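Coenzyme F420-dependent N(5),N(10)-methenyltetrahydromethanopterin reductase-related protein (Desulfurobacterium thermolithotrophum DSM 11699, PDB 6HUY) binds 5,10-methenyltetrahydrofolate and is a homologue of the methanogenic Hmd hydrogenase, though its physiological role is not firmly established. Local coordinates at residues B[78-83]-B[104-109]; B[125-130]-B[343-348]; B[259-264]-B[306-311]. All coordinates share one frame; numbering follows the deposited sequence.

Contact 1 (B[78-83]-B[104-109]); sequences AAKEAE and LPYLVE
Ala79, Ala82 and Val108 sit where two loops run side by side, each about to enter a neighbouring strand (84-87 and 112-115) of the parallel Rossmann-like sheet. The chain leaves helix 75-79 through a type II turn from Ala79 to Ala82, with Glu81 at positive phi, and 104-109 passes alongside that turn. Val108 makes the largest single contribution. Its chi1 of 85° sets CG1 between the backbone N and the carbonyl carbon, and this Val108 methyl lies 3.1 Å from Ala82 O, a tight fit. Ala82 O also accepts a weak hydrogen bond from Val108 N (3.3 Å). The other methyl of Val108 faces the carboxylate of Glu81, whose side chain is bent at chi2 and crosses the valine at roughly a right angle, while the CG of Glu83 runs alongside CG1 on its way to Lys179 and the backbone N of Arg2. Leu107 starts out away from the turn, yet its CD2 turns back to it, 3.8 Å from Ala79 CB and 4.0 Å from Ala82 CB. Further along, Lys80 and Tyr106 lie side by side and point the same way. Extended beyond CG, the Lys80 chain carries its CE obliquely to Tyr106 CD1 at 4.0 Å, and its ammonium goes on to a salt bridge with Glu77. Between the backbones, two CH···O contacts run in opposite senses: Leu107 CA to Ala79 O, and Lys80 CA to Tyr106 O at 3.4 Å. With one weak N-H bond across it, the contact implies cohesion mainly from methyl packing and CH···O contacts, with the charged ends of Lys80 and Glu83 engaged by partners outside the two loops.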
# COMPACT_ATOMS: atom_id res chain seq x y z
N ALA B 78 -22.47 -33.52 1.39
CA ALA B 78 -21.19 -33.45 2.09
C ALA B 78 -21.25 -32.50 3.28
O ALA B 78 -20.49 -32.67 4.24
CB ALA B 78 -20.08 -33.01 1.13
N ALA B 79 -22.13 -31.50 3.24
CA ALA B 79 -22.18 -30.53 4.33
C ALA B 79 -22.97 -31.04 5.53
O ALA B 79 -22.77 -30.53 6.64
CB ALA B 79 -22.81 -29.21 3.86
N LYS B 80 -23.86 -32.00 5.32
CA LYS B 80 -24.70 -32.47 6.42
C LYS B 80 -23.83 -33.09 7.51
O LYS B 80 -22.91 -33.87 7.23
CB LYS B 80 -25.73 -33.46 5.89
CG LYS B 80 -26.73 -32.83 4.90
CD LYS B 80 -27.74 -33.85 4.37
CE LYS B 80 -28.77 -33.21 3.46
NZ LYS B 80 -29.73 -34.20 2.92
N GLU B 81 -24.08 -32.70 8.75
CA GLU B 81 -23.35 -33.16 9.92
C GLU B 81 -21.86 -32.79 9.91
O GLU B 81 -21.10 -33.28 10.76
CB GLU B 81 -23.51 -34.68 10.10
CG GLU B 81 -24.94 -35.11 10.42
CD GLU B 81 -25.46 -34.50 11.71
OE1 GLU B 81 -26.57 -33.91 11.70
OE2 GLU B 81 -24.76 -34.61 12.75
N ALA B 82 -21.41 -31.92 9.01
CA ALA B 82 -20.02 -31.45 9.03
C ALA B 82 -19.83 -30.36 10.08
O ALA B 82 -20.60 -29.39 10.14
CB ALA B 82 -19.59 -30.93 7.66
N GLU B 83 -18.79 -30.51 10.91
CA GLU B 83 -18.39 -29.52 11.91
C GLU B 83 -17.47 -28.46 11.33
O GLU B 83 -17.50 -27.31 11.78
CB GLU B 83 -17.64 -30.19 13.06
CG GLU B 83 -18.43 -31.19 13.87
CD GLU B 83 -17.56 -31.88 14.90
OE1 GLU B 83 -17.20 -33.06 14.69
OE2 GLU B 83 -17.22 -31.20 15.90
N LEU B 104 -24.52 -23.55 3.44
CA LEU B 104 -24.83 -22.87 4.69
C LEU B 104 -25.98 -23.49 5.48
O LEU B 104 -25.82 -23.72 6.68
CB LEU B 104 -25.12 -21.39 4.39
CG LEU B 104 -25.04 -20.48 5.62
CD1 LEU B 104 -23.61 -20.41 6.15
CD2 LEU B 104 -25.55 -19.11 5.26
N PRO B 105 -27.15 -23.78 4.89
CA PRO B 105 -28.26 -24.30 5.71
C PRO B 105 -28.11 -25.76 6.13
O PRO B 105 -28.94 -26.24 6.92
CB PRO B 105 -29.48 -24.10 4.81
CG PRO B 105 -28.96 -24.09 3.43
CD PRO B 105 -27.55 -23.55 3.50
N TYR B 106 -27.10 -26.47 5.64
CA TYR B 106 -26.98 -27.90 5.91
C TYR B 106 -25.87 -28.23 6.89
O TYR B 106 -25.81 -29.37 7.37
CB TYR B 106 -26.74 -28.66 4.60
CG TYR B 106 -27.87 -28.47 3.61
CD1 TYR B 106 -29.01 -29.26 3.67
CD2 TYR B 106 -27.80 -27.50 2.62
CE1 TYR B 106 -30.05 -29.09 2.77
CE2 TYR B 106 -28.83 -27.33 1.72
CZ TYR B 106 -29.95 -28.13 1.80
OH TYR B 106 -30.97 -27.96 0.91
N LEU B 107 -24.99 -27.28 7.20
CA LEU B 107 -23.93 -27.52 8.16
C LEU B 107 -24.51 -27.75 9.56
O LEU B 107 -25.55 -27.20 9.92
CB LEU B 107 -22.96 -26.35 8.18
CG LEU B 107 -22.10 -26.22 6.92
CD1 LEU B 107 -21.34 -24.91 6.95
CD2 LEU B 107 -21.15 -27.40 6.78
N VAL B 108 -23.82 -28.60 10.33
CA VAL B 108 -24.24 -28.91 11.69
C VAL B 108 -24.19 -27.64 12.53
O VAL B 108 -23.46 -26.69 12.23
CB VAL B 108 -23.37 -30.02 12.29
CG1 VAL B 108 -22.08 -29.44 12.91
CG2 VAL B 108 -24.12 -30.79 13.33
N GLU B 109 -24.97 -27.64 13.61
CA GLU B 109 -25.01 -26.48 14.50
C GLU B 109 -23.61 -26.14 15.00
O GLU B 109 -22.84 -27.03 15.38
CB GLU B 109 -25.93 -26.76 15.69
CG GLU B 109 -26.31 -25.53 16.53
CD GLU B 109 -27.40 -24.67 15.89
OE1 GLU B 109 -28.07 -25.14 14.95
OE2 GLU B 109 -27.59 -23.51 16.34

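Contact 2 (B[125-130]-B[343-348]); sequences NSYLQN and SWKKFY
Trp344 and Ser126 meet first where helix 343-348 crosses helix 125-130, the local axes 9.4 Å apart and their directions 120° from one another. Trp344 CE3 lies 3.2 Å from Ser126 OG, which comes obliquely to the indole; that hydroxyl is hydrogen-bonded to Leu122 O, back along its own helix. The indole also meets Tyr315 of the other subunit edge to face. Next comes Lys345, whose aliphatic chain is laid across the phenol ring of Tyr127. Lys345 CD sits almost over the ring centre, 3.6 Å from the Tyr127 centroid and 13° off the normal, a clear CH-pi contact, and Lys345 CG lies 3.7 Å from Tyr127 CE2. The bend at chi3 comes beyond this point, and the ammonium makes its salt bridge with Glu342. One turn on, Tyr348 has CG anti to its own N (chi1 172°), which brings Tyr348 CD2 within 3.6 Å of Tyr127 OH, the two side chains crossing at about a right angle. The Tyr127 hydroxyl is hydrogen-bonded to Glu349, while that of Tyr348 reaches Phe91 O and Gly94 N. An alanine in place of Tyr127 would probably open a gap under the Lys345 methylenes and leave Glu349 without its phenol partner. The arrangement is consistent with the Hmd fold: a helix of the Rossmann-like N-terminal domain packed on a helix from the C-terminal part, here beside the bound methenyltetrahydrofolate, about 7 Å from the Tyr348 side chain.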
# COMPACT_ATOMS: atom_id res chain seq x y z
N ASN B 125 -17.44 -13.67 4.39
CA ASN B 125 -18.41 -13.32 5.42
C ASN B 125 -19.34 -12.21 4.95
O ASN B 125 -20.55 -12.24 5.21
CB ASN B 125 -17.68 -12.92 6.70
CG ASN B 125 -18.62 -12.69 7.85
OD1 ASN B 125 -18.95 -11.55 8.19
ND2 ASN B 125 -19.08 -13.78 8.46
N SER B 126 -18.79 -11.21 4.23
CA SER B 126 -19.62 -10.12 3.73
C SER B 126 -20.65 -10.62 2.72
O SER B 126 -21.78 -10.13 2.69
CB SER B 126 -18.76 -9.04 3.08
OG SER B 126 -17.96 -8.39 4.05
N TYR B 127 -20.25 -11.57 1.87
CA TYR B 127 -21.15 -12.06 0.83
C TYR B 127 -22.31 -12.84 1.41
O TYR B 127 -23.39 -12.88 0.80
CB TYR B 127 -20.37 -12.93 -0.17
CG TYR B 127 -19.96 -12.16 -1.40
CD1 TYR B 127 -20.86 -11.96 -2.45
CD2 TYR B 127 -18.69 -11.60 -1.51
CE1 TYR B 127 -20.50 -11.23 -3.59
CE2 TYR B 127 -18.32 -10.86 -2.65
CZ TYR B 127 -19.23 -10.68 -3.68
OH TYR B 127 -18.87 -9.97 -4.81
N LEU B 128 -22.14 -13.42 2.60
CA LEU B 128 -23.07 -14.39 3.16
C LEU B 128 -24.05 -13.81 4.17
O LEU B 128 -24.91 -14.54 4.66
CB LEU B 128 -22.28 -15.51 3.82
CG LEU B 128 -22.12 -16.79 2.99
CD1 LEU B 128 -21.35 -16.52 1.75
CD2 LEU B 128 -21.41 -17.82 3.82
N GLN B 129 -23.95 -12.51 4.50
CA GLN B 129 -24.74 -11.99 5.62
C GLN B 129 -26.24 -12.10 5.37
O GLN B 129 -27.00 -12.36 6.31
CB GLN B 129 -24.36 -10.54 5.94
CG GLN B 129 -23.01 -10.38 6.69
CD GLN B 129 -22.89 -11.19 7.99
OE1 GLN B 129 -23.83 -11.28 8.78
NE2 GLN B 129 -21.72 -11.76 8.21
N ASN B 130 -26.69 -11.89 4.14
CA ASN B 130 -28.13 -12.02 3.88
C ASN B 130 -28.57 -13.47 3.98
O ASN B 130 -29.64 -13.76 4.53
CB ASN B 130 -28.50 -11.46 2.50
CG ASN B 130 -30.02 -11.43 2.26
OD1 ASN B 130 -30.80 -11.04 3.15
ND2 ASN B 130 -30.43 -11.84 1.07
N SER B 343 -18.57 -2.52 0.23
CA SER B 343 -17.23 -2.15 -0.21
C SER B 343 -16.35 -3.37 -0.44
O SER B 343 -15.58 -3.41 -1.40
CB SER B 343 -16.58 -1.22 0.82
OG SER B 343 -17.22 0.04 0.85
N TRP B 344 -16.43 -4.37 0.45
CA TRP B 344 -15.69 -5.61 0.20
C TRP B 344 -16.23 -6.34 -1.02
O TRP B 344 -15.45 -6.85 -1.84
CB TRP B 344 -15.73 -6.53 1.43
CG TRP B 344 -14.67 -6.20 2.41
CD1 TRP B 344 -13.33 -6.09 2.17
CD2 TRP B 344 -14.85 -5.96 3.81
NE1 TRP B 344 -12.67 -5.77 3.33
CE2 TRP B 344 -13.57 -5.70 4.35
CE3 TRP B 344 -15.96 -5.94 4.64
CZ2 TRP B 344 -13.39 -5.41 5.70
CZ3 TRP B 344 -15.79 -5.65 5.96
CH2 TRP B 344 -14.50 -5.38 6.49
N LYS B 345 -17.55 -6.37 -1.18
CA LYS B 345 -18.11 -7.01 -2.37
C LYS B 345 -17.70 -6.28 -3.64
O LYS B 345 -17.33 -6.91 -4.63
CB LYS B 345 -19.64 -7.10 -2.24
CG LYS B 345 -20.08 -8.02 -1.09
CD LYS B 345 -21.48 -8.58 -1.29
CE LYS B 345 -22.54 -7.69 -0.67
NZ LYS B 345 -23.83 -7.85 -1.40
N LYS B 346 -17.72 -4.94 -3.62
CA LYS B 346 -17.33 -4.19 -4.81
C LYS B 346 -15.85 -4.37 -5.11
O LYS B 346 -15.44 -4.36 -6.28
CB LYS B 346 -17.64 -2.70 -4.64
CG LYS B 346 -19.05 -2.29 -4.99
CD LYS B 346 -19.30 -2.42 -6.50
CE LYS B 346 -20.64 -3.07 -6.81
NZ LYS B 346 -20.66 -3.70 -8.17
N PHE B 347 -15.02 -4.51 -4.07
CA PHE B 347 -13.61 -4.76 -4.29
C PHE B 347 -13.41 -6.02 -5.11
O PHE B 347 -12.70 -6.02 -6.13
CB PHE B 347 -12.90 -4.85 -2.95
CG PHE B 347 -11.47 -5.27 -3.04
CD1 PHE B 347 -10.59 -4.59 -3.86
CD2 PHE B 347 -11.01 -6.35 -2.31
CE1 PHE B 347 -9.26 -4.99 -3.95
CE2 PHE B 347 -9.67 -6.75 -2.39
CZ PHE B 347 -8.80 -6.07 -3.21
N TYR B 348 -14.05 -7.12 -4.70
CA TYR B 348 -13.95 -8.36 -5.45
C TYR B 348 -14.49 -8.19 -6.86
O TYR B 348 -13.85 -8.61 -7.84
CB TYR B 348 -14.70 -9.48 -4.73
CG TYR B 348 -14.77 -10.72 -5.58
CD1 TYR B 348 -13.73 -11.64 -5.57
CD2 TYR B 348 -15.85 -10.95 -6.43
CE1 TYR B 348 -13.76 -12.76 -6.35
CE2 TYR B 348 -15.90 -12.07 -7.22
CZ TYR B 348 -14.85 -12.98 -7.18
OH TYR B 348 -14.88 -14.11 -7.96

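Contact 3 (B[259-264]-B[306-311]); sequences IKLLNV and ENFSPS
Lys260 and Glu306 bring the two backbones nearest, CA to CA 6.8 Å, as the chain leaving helix 299-306 runs past the last turn of helix 232-262 and draws off to 8.8 Å between the CA atoms of Leu261 and Pro310. This is helix-and-loop packing at the surface of the helical C-terminal part of the Hmd fold, the part that pairs with the other subunit. Phe308 is the central side chain. Its chi1 of 166° swings the ring toward the helix, where Phe308 CD2 lies 3.8 Å from Lys260 CB and Phe308 CE2 3.9 Å from Leu261 CD1, both obliquely placed to the ring. Leu261 crosses the phenylalanine at about a right angle, and its second methyl, CD2, is 4.4 Å from Pro310 CG. Leu261 also packs on Leu198 of the neighbouring subunit, and Pro310 on Glu165 of that subunit, so this small apolar cluster borders the dimer interface. Lys260 does two jobs. Its first methylenes lie against Phe308 CD2, and bends at chi2 and chi4 then fold the chain back to the end of helix 299-306, where the ammonium is hydrogen-bonded to Ala305 O. A positive charge there is probably favoured by the carbonyls gathered at the helix terminus. Lys260 NZ also stands 3.3 Å from Glu306 O, at too poor an angle for a hydrogen bond.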
# COMPACT_ATOMS: atom_id res chain seq x y z
N ILE B 259 0.97 2.11 -12.93
CA ILE B 259 2.18 2.49 -13.65
C ILE B 259 2.03 3.89 -14.25
O ILE B 259 2.94 4.72 -14.15
CB ILE B 259 2.50 1.44 -14.74
CG1 ILE B 259 2.82 0.09 -14.11
CG2 ILE B 259 3.67 1.88 -15.65
CD1 ILE B 259 2.67 -1.06 -15.06
N LYS B 260 0.90 4.16 -14.91
CA LYS B 260 0.74 5.44 -15.59
C LYS B 260 0.69 6.61 -14.61
O LYS B 260 1.32 7.65 -14.84
CB LYS B 260 -0.51 5.42 -16.46
CG LYS B 260 -0.82 6.73 -17.16
CD LYS B 260 0.35 7.20 -17.99
CE LYS B 260 -0.07 8.31 -18.96
NZ LYS B 260 -0.57 7.71 -20.24
N LEU B 261 -0.03 6.45 -13.49
CA LEU B 261 -0.28 7.59 -12.61
C LEU B 261 0.92 7.92 -11.72
O LEU B 261 1.21 9.11 -11.50
CB LEU B 261 -1.54 7.32 -11.77
CG LEU B 261 -2.83 7.34 -12.59
CD1 LEU B 261 -4.00 6.74 -11.81
CD2 LEU B 261 -3.16 8.75 -13.04
N LEU B 262 1.63 6.92 -11.20
CA LEU B 262 2.84 7.20 -10.42
C LEU B 262 3.96 7.75 -11.29
O LEU B 262 4.74 8.60 -10.85
CB LEU B 262 3.32 5.93 -9.72
CG LEU B 262 2.48 5.42 -8.55
CD1 LEU B 262 3.00 4.07 -8.08
CD2 LEU B 262 2.48 6.42 -7.41
N ASN B 263 4.08 7.25 -12.53
CA ASN B 263 5.09 7.70 -13.48
C ASN B 263 6.45 7.12 -13.11
O ASN B 263 7.11 7.59 -12.18
CB ASN B 263 5.13 9.23 -13.56
CG ASN B 263 6.00 9.73 -14.69
OD1 ASN B 263 7.06 9.17 -14.95
ND2 ASN B 263 5.56 10.78 -15.38
N VAL B 264 6.88 6.08 -13.83
CA VAL B 264 8.11 5.38 -13.47
C VAL B 264 9.31 6.33 -13.54
O VAL B 264 10.16 6.34 -12.65
CB VAL B 264 8.30 4.15 -14.38
CG1 VAL B 264 9.67 3.52 -14.17
CG2 VAL B 264 7.21 3.10 -14.11
N GLU B 306 0.36 3.34 -21.33
CA GLU B 306 0.32 4.42 -22.31
C GLU B 306 -1.11 4.73 -22.72
O GLU B 306 -1.48 5.90 -22.87
CB GLU B 306 1.15 4.05 -23.54
CG GLU B 306 2.66 3.92 -23.27
CD GLU B 306 3.45 3.41 -24.49
OE1 GLU B 306 4.69 3.23 -24.36
OE2 GLU B 306 2.86 3.19 -25.57
N ASN B 307 -1.94 3.70 -22.90
CA ASN B 307 -3.31 3.88 -23.34
C ASN B 307 -4.29 4.08 -22.18
O ASN B 307 -5.50 4.13 -22.41
CB ASN B 307 -3.75 2.67 -24.17
CG ASN B 307 -2.92 2.49 -25.42
OD1 ASN B 307 -2.68 3.43 -26.18
ND2 ASN B 307 -2.46 1.26 -25.65
N PHE B 308 -3.80 4.21 -20.96
CA PHE B 308 -4.68 4.32 -19.81
C PHE B 308 -5.04 5.78 -19.56
O PHE B 308 -4.22 6.69 -19.76
CB PHE B 308 -4.04 3.73 -18.56
CG PHE B 308 -4.74 4.12 -17.29
CD1 PHE B 308 -5.82 3.38 -16.82
CD2 PHE B 308 -4.34 5.24 -16.58
CE1 PHE B 308 -6.47 3.75 -15.67
CE2 PHE B 308 -4.99 5.61 -15.42
CZ PHE B 308 -6.05 4.87 -14.97
N SER B 309 -6.26 5.99 -19.09
CA SER B 309 -6.75 7.31 -18.75
C SER B 309 -7.75 7.08 -17.62
O SER B 309 -8.60 6.18 -17.76
CB SER B 309 -7.41 8.02 -19.93
OG SER B 309 -7.45 9.42 -19.72
N PRO B 310 -7.66 7.80 -16.51
CA PRO B 310 -8.59 7.55 -15.39
C PRO B 310 -9.95 8.15 -15.71
O PRO B 310 -10.06 9.35 -15.99
CB PRO B 310 -7.91 8.25 -14.21
CG PRO B 310 -7.12 9.36 -14.83
CD PRO B 310 -6.65 8.83 -16.17
N SER B 311 -10.98 7.32 -15.70
CA SER B 311 -12.31 7.81 -16.05
C SER B 311 -13.06 8.39 -14.86
O SER B 311 -13.99 9.17 -15.05
CB SER B 311 -13.15 6.69 -16.68
OG SER B 311 -13.40 5.65 -15.75

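Overall arrangement
Contact 1 and the 125-130 half of contact 2 are neighbours in the N-terminal domain; the contact centres are 22 Å apart, and they touch directly: Leu104 CD1 packs 4.1 Å from Leu128 CD2, joining the loop before strand 112-115 to the helix that follows that strand. Contact 2 carries this domain onto helix 333-354 and lies near the ligand, the Tyr348 side chain about 7 Å from the bound methenyltetrahydrofolate. Contact 3 belongs to the helical region between the two halves of contact 2 in the sequence; its centre is 29 Å from that of contact 2, with nearest atoms about 14 Å apart. Contacts 1 and 3 lie on opposite sides of the chain's centre, 48 Å between centres. Contacts 2 and 3 both border the other subunit; contact 1 does not.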